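Long-range contacts in single-stranded DNA-binding protein (Enterobacter phage Enc34, PDB 5ODK), which probably binds single-stranded DNA through an OB fold during replication of the phage genome: residues C143-V148 / L167-R172; V28-P33 / E137-G142. All blocks are in the same frame, centred on the assembly; numbering follows the deposited sequence. Where two conformers were deposited one is given.

Overall arrangement
After helix 2-5 and three earlier strands, the chain lays down strand 28-34, whose residues 29-33 supply one half of contact 2. More than a hundred residues later, after most of the remaining strands and helix 61-76, helix 132-138 ends and the turn that follows it comes back to strand 28-34, closing a long loop. The chain then runs straight into strand 144-156, which pairs with 28-34 and turns back as strand 159-173; contact 1 joins this long hairpin's ends far from its turn. The two contacts therefore follow one another in series, neither nested nor crossed. They also touch: V145 N meets V28 O, and K171 NZ meets E138 O, tying helix end, strand 28-34 and hairpin together.

Contact 1: C143-V148 / L167-R172; sequences CWVSSV and LSVLKR
S146 and L170 form a hydrogen-bonded antiparallel pair, with L170 N to S146 O at 2.8 Å and S146 N to L170 O at 2.9 Å. One pair further along, S147 OG lies anti to its backbone N (chi1 178°) and donates to S168 O at 2.9 Å, nearly in line with the carbonyl; a small hydroxyl suits this place because it can reach the neighbouring backbone. The same oxygen also accepts from V148 N, which stands above the carbonyl plane. V148 O in turn takes both L167 N and S168 N, the latter on a lone pair. V145 and V169, beta-branched residues suited to extended strands, pack methyl to methyl, CG1 to CG1 at 3.8 Å, and I139 packs on V169. On the face of S146, the bent side chain of R172 lays CG 3.4 Å from S146 OG; its length lets methylenes pass this hydroxyl while NE reaches N27. N27 positions both residues, its N bonding S146 OG and its OD1 bonding R172 NE. A water joins S146 O to S168 OG. L167 and S168 together facing V148 make a classic beta bulge in an antiparallel hairpin, here part of the curled sheet of an OB fold.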
ATOM      1  N   CYS A 143       8.280 -10.834   3.740  1.00 13.27           N
ATOM      2  CA  CYS A 143       7.063 -11.596   3.914  1.00 13.33           C
ATOM      3  C   CYS A 143       5.956 -11.112   2.979  1.00 13.43           C
ATOM      4  O   CYS A 143       6.068 -10.028   2.394  1.00 14.36           O
ATOM      5  CB  CYS A 143       6.608 -11.681   5.378  1.00 14.76           C
ATOM      6  SG  CYS A 143       5.721 -10.230   5.952  1.00 14.93           S
ATOM      7  N   TRP A 144       4.894 -11.905   2.871  1.00 12.47           N
ATOM      8  CA  TRP A 144       3.728 -11.539   2.061  1.00 12.23           C
ATOM      9  C   TRP A 144       2.603 -11.095   2.961  1.00 11.54           C
ATOM     10  O   TRP A 144       2.373 -11.658   4.046  1.00 12.41           O
ATOM     11  CB  TRP A 144       3.284 -12.720   1.215  1.00 14.92           C
ATOM     12  CG  TRP A 144       4.330 -13.108   0.214  1.00 16.19           C
ATOM     13  CD1 TRP A 144       5.471 -13.810   0.437  1.00 17.79           C
ATOM     14  CD2 TRP A 144       4.338 -12.797  -1.198  1.00 16.21           C
ATOM     15  NE1 TRP A 144       6.198 -13.936  -0.714  1.00 19.22           N
ATOM     16  CE2 TRP A 144       5.535 -13.298  -1.731  1.00 17.33           C
ATOM     17  CE3 TRP A 144       3.463 -12.103  -2.036  1.00 16.75           C
ATOM     18  CZ2 TRP A 144       5.873 -13.165  -3.088  1.00 20.51           C
ATOM     19  CZ3 TRP A 144       3.797 -11.942  -3.379  1.00 19.87           C
ATOM     20  CH2 TRP A 144       4.995 -12.477  -3.890  1.00 20.67           C
ATOM     21  N   VAL A 145       1.875 -10.093   2.498  1.00 11.51           N
ATOM     22  CA  VAL A 145       0.798  -9.423   3.214  1.00 11.41           C
ATOM     23  C   VAL A 145      -0.362  -9.125   2.293  1.00 10.49           C
ATOM     24  O   VAL A 145      -0.246  -9.231   1.065  1.00 11.61           O
ATOM     25  CB  VAL A 145       1.291  -8.087   3.854  1.00 11.41           C
ATOM     26  CG1 VAL A 145       2.457  -8.361   4.798  1.00 12.33           C
ATOM     27  CG2 VAL A 145       1.670  -7.051   2.808  1.00 11.79           C
ATOM     28  N   SER A 146      -1.462  -8.696   2.880  1.00 10.93           N
ATOM     29  CA  SER A 146      -2.518  -7.984   2.193  1.00 11.05           C
ATOM     30  C   SER A 146      -2.710  -6.678   2.907  1.00 11.26           C
ATOM     31  O   SER A 146      -2.531  -6.595   4.117  1.00 14.03           O
ATOM     32  CB  SER A 146      -3.810  -8.790   2.153  1.00 12.05           C
ATOM     33  OG  SER A 146      -3.584  -9.975   1.447  1.00 13.55           O
ATOM     34  N   SER A 147      -3.040  -5.619   2.199  1.00 11.40           N
ATOM     35  CA  SER A 147      -3.071  -4.294   2.812  1.00 11.11           C
ATOM     36  C   SER A 147      -4.209  -3.470   2.273  1.00 10.20           C
ATOM     37  O   SER A 147      -4.506  -3.539   1.058  1.00 12.54           O
ATOM     38  CB  SER A 147      -1.735  -3.599   2.566  1.00 11.69           C
ATOM     39  OG  SER A 147      -1.667  -2.281   3.068  1.00 11.75           O
ATOM     40  N   VAL A 148      -4.821  -2.669   3.123  1.00  9.44           N
ATOM     41  CA  VAL A 148      -5.806  -1.673   2.721  1.00 10.34           C
ATOM     42  C   VAL A 148      -5.172  -0.298   2.752  1.00  9.67           C
ATOM     43  O   VAL A 148      -4.573   0.114   3.764  1.00 10.67           O
ATOM     44  CB  VAL A 148      -7.094  -1.721   3.570  1.00 11.15           C
ATOM     45  CG1 VAL A 148      -8.066  -0.656   3.099  1.00 12.14           C
ATOM     46  CG2 VAL A 148      -7.734  -3.085   3.496  1.00 12.19           C
ATOM     47  N   LEU A 167      -3.700   1.870   5.867  1.00 10.04           N
ATOM     48  CA  LEU A 167      -4.782   1.715   6.851  1.00 10.90           C
ATOM     49  C   LEU A 167      -4.805   0.356   7.527  1.00 10.36           C
ATOM     50  O   LEU A 167      -5.202   0.280   8.706  1.00 10.80           O
ATOM     51  CB  LEU A 167      -6.117   2.060   6.223  1.00 12.79           C
ATOM     52  CG  LEU A 167      -6.064   3.517   5.769  1.00 16.17           C
ATOM     53  CD1 LEU A 167      -6.905   3.823   4.588  1.00 17.43           C
ATOM     54  CD2 LEU A 167      -6.184   4.509   6.854  1.00 13.61           C
ATOM     55  N   SER A 168      -4.340  -0.689   6.867  1.00 10.11           N
ATOM     56  CA  SER A 168      -4.220  -2.002   7.500  1.00 10.26           C
ATOM     57  C   SER A 168      -3.179  -2.825   6.796  1.00 10.45           C
ATOM     58  O   SER A 168      -2.971  -2.671   5.579  1.00 10.45           O
ATOM     59  CB  SER A 168      -5.554  -2.684   7.525  1.00 12.37           C
ATOM     60  OG  SER A 168      -5.968  -3.130   6.287  1.00 15.06           O
ATOM     61  N   VAL A 169      -2.535  -3.737   7.526  1.00 10.49           N
ATOM     62  CA  VAL A 169      -1.631  -4.732   6.984  1.00 10.50           C
ATOM     63  C   VAL A 169      -1.950  -6.053   7.659  1.00 10.84           C
ATOM     64  O   VAL A 169      -1.982  -6.102   8.890  1.00 12.13           O
ATOM     65  CB  VAL A 169      -0.169  -4.383   7.201  1.00 10.92           C
ATOM     66  CG1 VAL A 169       0.740  -5.428   6.582  1.00 13.07           C
ATOM     67  CG2 VAL A 169       0.138  -3.006   6.620  1.00 11.91           C
ATOM     68  N   LEU A 170      -2.152  -7.097   6.881  1.00 10.45           N
ATOM     69  CA  LEU A 170      -2.462  -8.464   7.314  1.00 11.33           C
ATOM     70  C   LEU A 170      -1.352  -9.382   6.836  1.00 11.31           C
ATOM     71  O   LEU A 170      -1.093  -9.462   5.643  1.00 12.33           O
ATOM     72  CB  LEU A 170      -3.787  -8.932   6.707  1.00 12.76           C
ATOM     73  CG  LEU A 170      -4.130 -10.423   6.760  1.00 13.89           C
ATOM     74  CD1 LEU A 170      -4.287 -10.925   8.183  1.00 15.58           C
ATOM     75  CD2 LEU A 170      -5.354 -10.763   5.925  1.00 16.63           C
ATOM     76  N   LYS A 171      -0.712 -10.103   7.763  1.00 12.00           N
ATOM     77  CA  LYS A 171       0.271 -11.084   7.379  1.00 12.47           C
ATOM     78  C   LYS A 171      -0.403 -12.256   6.661  1.00 12.29           C
ATOM     79  O   LYS A 171      -1.410 -12.765   7.132  1.00 14.05           O
ATOM     80  CB  LYS A 171       1.042 -11.595   8.578  1.00 13.65           C
ATOM     81  CG  LYS A 171       2.123 -12.556   8.147  1.00 19.73           C
ATOM     82  CD  LYS A 171       3.289 -12.594   8.966  1.00 23.44           C
ATOM     83  CE  LYS A 171       4.355 -13.500   8.381  1.00 19.10           C
ATOM     84  NZ  LYS A 171       5.129 -13.872   9.563  1.00 16.85           N
ATOM     85  N   ARG A 172       0.163 -12.649   5.521  1.00 11.83           N
ATOM     86  CA  ARG A 172      -0.337 -13.751   4.724  1.00 13.42           C
ATOM     87  C   ARG A 172       0.576 -14.958   4.653  1.00 14.15           C
ATOM     88  O   ARG A 172       0.079 -16.082   4.732  1.00 18.20           O
ATOM     89  CB  ARG A 172      -0.628 -13.268   3.303  1.00 14.14           C
ATOM     90  CG  ARG A 172      -1.792 -12.311   3.184  1.00 15.06           C
ATOM     91  CD  ARG A 172      -3.133 -12.962   3.372  1.00 16.92           C
ATOM     92  NE  ARG A 172      -3.427 -13.797   2.214  1.00 17.19           N
ATOM     93  CZ  ARG A 172      -4.343 -14.743   2.164  1.00 23.76           C
ATOM     94  NH1 ARG A 172      -5.100 -15.028   3.227  1.00 31.27           N
ATOM     95  NH2 ARG A 172      -4.482 -15.404   1.029  1.00 30.52           N
TER
HETATM   96  O   HOH W   1      -5.114  -5.602   5.586  1.00 17.87           O

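Contact 2: V28-P33 / E137-G142; sequences VRCSYP and EEIYGG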
ATOM      1  N   VAL A  28       0.742  -9.533  -1.662  1.00 12.58           N
ATOM      2  CA  VAL A  28       1.855  -8.701  -2.143  1.00 12.71           C
ATOM      3  C   VAL A  28       3.026  -8.887  -1.186  1.00 11.29           C
ATOM      4  O   VAL A  28       2.815  -9.248  -0.013  1.00 12.75           O
ATOM      5  CB  VAL A  28       1.453  -7.234  -2.285  1.00 12.67           C
ATOM      6  CG1 VAL A  28       0.340  -7.110  -3.312  1.00 14.29           C
ATOM      7  CG2 VAL A  28       1.044  -6.630  -0.948  1.00 12.95           C
ATOM      8  N   ARG A  29       4.243  -8.648  -1.662  1.00 11.54           N
ATOM      9  CA  ARG A  29       5.395  -8.836  -0.795  1.00 12.02           C
ATOM     10  C   ARG A  29       5.768  -7.508  -0.177  1.00 13.16           C
ATOM     11  O   ARG A  29       5.828  -6.492  -0.838  1.00 17.79           O
ATOM     12  CB  ARG A  29       6.566  -9.446  -1.583  1.00 13.95           C
ATOM     13  CG  ARG A  29       7.614 -10.157  -0.763  1.00 16.31           C
ATOM     14  CD  ARG A  29       8.541 -10.974  -1.650  1.00 17.99           C
ATOM     15  NE  ARG A  29       9.507 -11.659  -0.831  1.00 19.98           N
ATOM     16  CZ  ARG A  29      10.567 -12.271  -1.295  1.00 22.54           C
ATOM     17  NH1 ARG A  29      10.818 -12.308  -2.597  1.00 28.48           N
ATOM     18  NH2 ARG A  29      11.397 -12.836  -0.446  1.00 23.84           N
ATOM     19  N   CYS A  30       6.026  -7.491   1.115  1.00 13.15           N
ATOM     20  CA  CYS A  30       6.357  -6.227   1.702  1.00 14.35           C
ATOM     21  C   CYS A  30       7.846  -5.973   1.803  1.00 13.02           C
ATOM     22  O   CYS A  30       8.679  -6.884   1.801  1.00 13.73           O
ATOM     23  CB  CYS A  30       5.714  -6.011   3.046  1.00 16.33           C
ATOM     24  SG  CYS A  30       6.553  -6.743   4.398  1.00 20.02           S
ATOM     25  N   SER A  31       8.143  -4.688   1.921  0.80 12.57           N
ATOM     26  CA  SER A  31       9.489  -4.185   1.983  0.80 12.95           C
ATOM     27  C   SER A  31       9.481  -2.956   2.921  0.80 12.78           C
ATOM     28  O   SER A  31       8.504  -2.222   3.006  0.80 12.56           O
ATOM     29  CB  SER A  31       9.842  -3.831   0.545  0.80 16.96           C
ATOM     30  OG  SER A  31      11.072  -3.221   0.458  0.80 18.85           O
ATOM     31  N   TYR A  32      10.584  -2.758   3.637  1.00 12.53           N
ATOM     32  CA  TYR A  32      10.760  -1.580   4.483  1.00 13.34           C
ATOM     33  C   TYR A  32       9.569  -1.314   5.409  1.00 13.13           C
ATOM     34  O   TYR A  32       9.102  -0.188   5.533  1.00 13.83           O
ATOM     35  CB  TYR A  32      11.077  -0.338   3.643  1.00 14.45           C
ATOM     36  CG  TYR A  32      12.252  -0.495   2.736  1.00 16.25           C
ATOM     37  CD1 TYR A  32      13.524  -0.635   3.246  1.00 19.17           C
ATOM     38  CD2 TYR A  32      12.093  -0.477   1.355  1.00 17.89           C
ATOM     39  CE1 TYR A  32      14.621  -0.767   2.412  1.00 21.94           C
ATOM     40  CE2 TYR A  32      13.180  -0.615   0.517  1.00 22.78           C
ATOM     41  CZ  TYR A  32      14.441  -0.772   1.052  1.00 23.00           C
ATOM     42  OH  TYR A  32      15.557  -0.896   0.249  1.00 32.15           O
ATOM     43  N   PRO A  33       9.094  -2.356   6.135  1.00 13.37           N
ATOM     44  CA  PRO A  33       7.993  -2.088   7.053  1.00 12.92           C
ATOM     45  C   PRO A  33       8.399  -1.212   8.239  1.00 13.09           C
ATOM     46  O   PRO A  33       9.458  -1.451   8.854  1.00 14.69           O
ATOM     47  CB  PRO A  33       7.593  -3.467   7.559  1.00 14.74           C
ATOM     48  CG  PRO A  33       8.864  -4.268   7.448  1.00 16.02           C
ATOM     49  CD  PRO A  33       9.495  -3.755   6.169  1.00 14.10           C
ATOM     50  N   GLU A 137       8.600  -8.245  14.488  1.00 15.54           N
ATOM     51  CA  GLU A 137       8.942  -9.638  14.234  1.00 17.93           C
ATOM     52  C   GLU A 137       7.987 -10.319  13.251  1.00 16.33           C
ATOM     53  O   GLU A 137       8.412 -11.146  12.423  1.00 20.65           O
ATOM     54  CB  GLU A 137       8.855 -10.463  15.526  1.00 21.48           C
ATOM     55  CG  GLU A 137       9.976 -10.317  16.494  1.00 29.03           C
ATOM     56  CD  GLU A 137       9.917 -11.329  17.625  1.00 34.52           C
ATOM     57  OE1 GLU A 137       8.861 -11.973  17.872  1.00 42.92           O
ATOM     58  OE2 GLU A 137      10.955 -11.455  18.279  1.00 35.03           O
ATOM     59  N   GLU A 138       6.693 -10.022  13.394  1.00 15.60           N
ATOM     60  CA  GLU A 138       5.648 -10.705  12.614  1.00 16.69           C
ATOM     61  C   GLU A 138       5.749 -10.327  11.137  1.00 13.51           C
ATOM     62  O   GLU A 138       5.658 -11.182  10.255  1.00 16.08           O
ATOM     63  CB  GLU A 138       4.243 -10.315  13.123  1.00 19.72           C
ATOM     64  CG  GLU A 138       3.015 -10.910  12.401  1.00 22.51           C
ATOM     65  CD  GLU A 138       2.681 -12.309  12.843  1.00 25.60           C
ATOM     66  OE1 GLU A 138       3.158 -12.718  13.934  1.00 29.00           O
ATOM     67  OE2 GLU A 138       1.935 -12.981  12.104  1.00 23.32           O
ATOM     68  N   ILE A 139       5.855  -9.036  10.878  1.00 13.61           N
ATOM     69  CA  ILE A 139       5.810  -8.517   9.490  1.00 13.15           C
ATOM     70  C   ILE A 139       7.180  -7.909   9.161  1.00 13.15           C
ATOM     71  O   ILE A 139       7.470  -6.746   9.417  1.00 15.97           O
ATOM     72  CB  ILE A 139       4.599  -7.581   9.286  1.00 13.99           C
ATOM     73  CG1 ILE A 139       3.309  -8.390   9.506  1.00 18.55           C
ATOM     74  CG2 ILE A 139       4.633  -6.969   7.887  1.00 15.31           C
ATOM     75  CD1 ILE A 139       2.057  -7.570   9.535  1.00 20.63           C
ATOM     76  N   TYR A 140       8.026  -8.733   8.573  1.00 13.99           N
ATOM     77  CA  TYR A 140       9.379  -8.361   8.218  1.00 14.23           C
ATOM     78  C   TYR A 140       9.441  -8.149   6.708  1.00 14.50           C
ATOM     79  O   TYR A 140       8.685  -8.776   5.965  1.00 15.02           O
ATOM     80  CB  TYR A 140      10.372  -9.446   8.695  1.00 15.74           C
ATOM     81  CG  TYR A 140      10.000 -10.830   8.224  1.00 15.45           C
ATOM     82  CD1 TYR A 140       9.141 -11.635   8.953  1.00 14.73           C
ATOM     83  CD2 TYR A 140      10.439 -11.307   7.000  1.00 15.04           C
ATOM     84  CE1 TYR A 140       8.716 -12.854   8.481  1.00 15.52           C
ATOM     85  CE2 TYR A 140      10.031 -12.539   6.517  1.00 16.43           C
ATOM     86  CZ  TYR A 140       9.166 -13.311   7.260  1.00 15.23           C
ATOM     87  OH  TYR A 140       8.744 -14.509   6.790  1.00 17.35           O
ATOM     88  N   GLY A 141      10.414  -7.366   6.255  1.00 14.96           N
ATOM     89  CA  GLY A 141      10.595  -7.160   4.826  1.00 15.63           C
ATOM     90  C   GLY A 141      10.886  -8.494   4.175  1.00 15.46           C
ATOM     91  O   GLY A 141      11.798  -9.219   4.605  1.00 16.62           O
ATOM     92  N   GLY A 142      10.114  -8.827   3.142  1.00 15.48           N
ATOM     93  CA  GLY A 142      10.231 -10.100   2.465  1.00 14.93           C
ATOM     94  C   GLY A 142       9.050 -11.026   2.668  1.00 14.12           C
ATOM     95  O   GLY A 142       8.863 -11.947   1.891  1.00 15.45           O
TER
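R29 and G142 meet edge-on: NE of the R29 guanidinium donates to G142 O at 2.8 Å with a nearly straight N-H...O angle of 169°. The acceptor lies close to the guanidinium plane, whereas the donor is tilted from the plane of the carbonyl. The arginine chain is extended from CG to NE and runs past the carbonyl, R29 CG being 3.4 Å from G142 O, so methylene and N-H both line the oxygen. Beyond it, NH2 bonds E176 O, and an arginine suits the place because its several N-H groups can serve two backbone carbonyls at once.

The sulfur of C30 touches the chain leaving the helix. With chi1 at 82°, C30 SG sits between its own N and carbonyl carbon, 3.3 Å from Y140 O and 4.0 Å from I139 CG2. A small, polarisable sulfur can pack against both a carbonyl and a methyl group in this buried spot. C30 O receives G142 N at 2.8 Å.

P33, just past the corner the chain turns at Y32, points its ring toward the turn and sets P33 CG 3.5 Å from I139 O and CD against G141, placing a compact apolar ring beside the backbone of I139 and G141. G141 lies close to S31, CA to CA 4.3 Å. At G142 a phi of 111° would drive a beta carbon into the carbonyl oxygen of G141, so glycine fits here. Y140 turns away from the strand, its hydroxyl bonding D174 OD1.

The arrangement is a glycine-containing turn that carries the chain from the end of helix 132-138, across residues 29-33, into strand 144-156 of the OB-fold sheet.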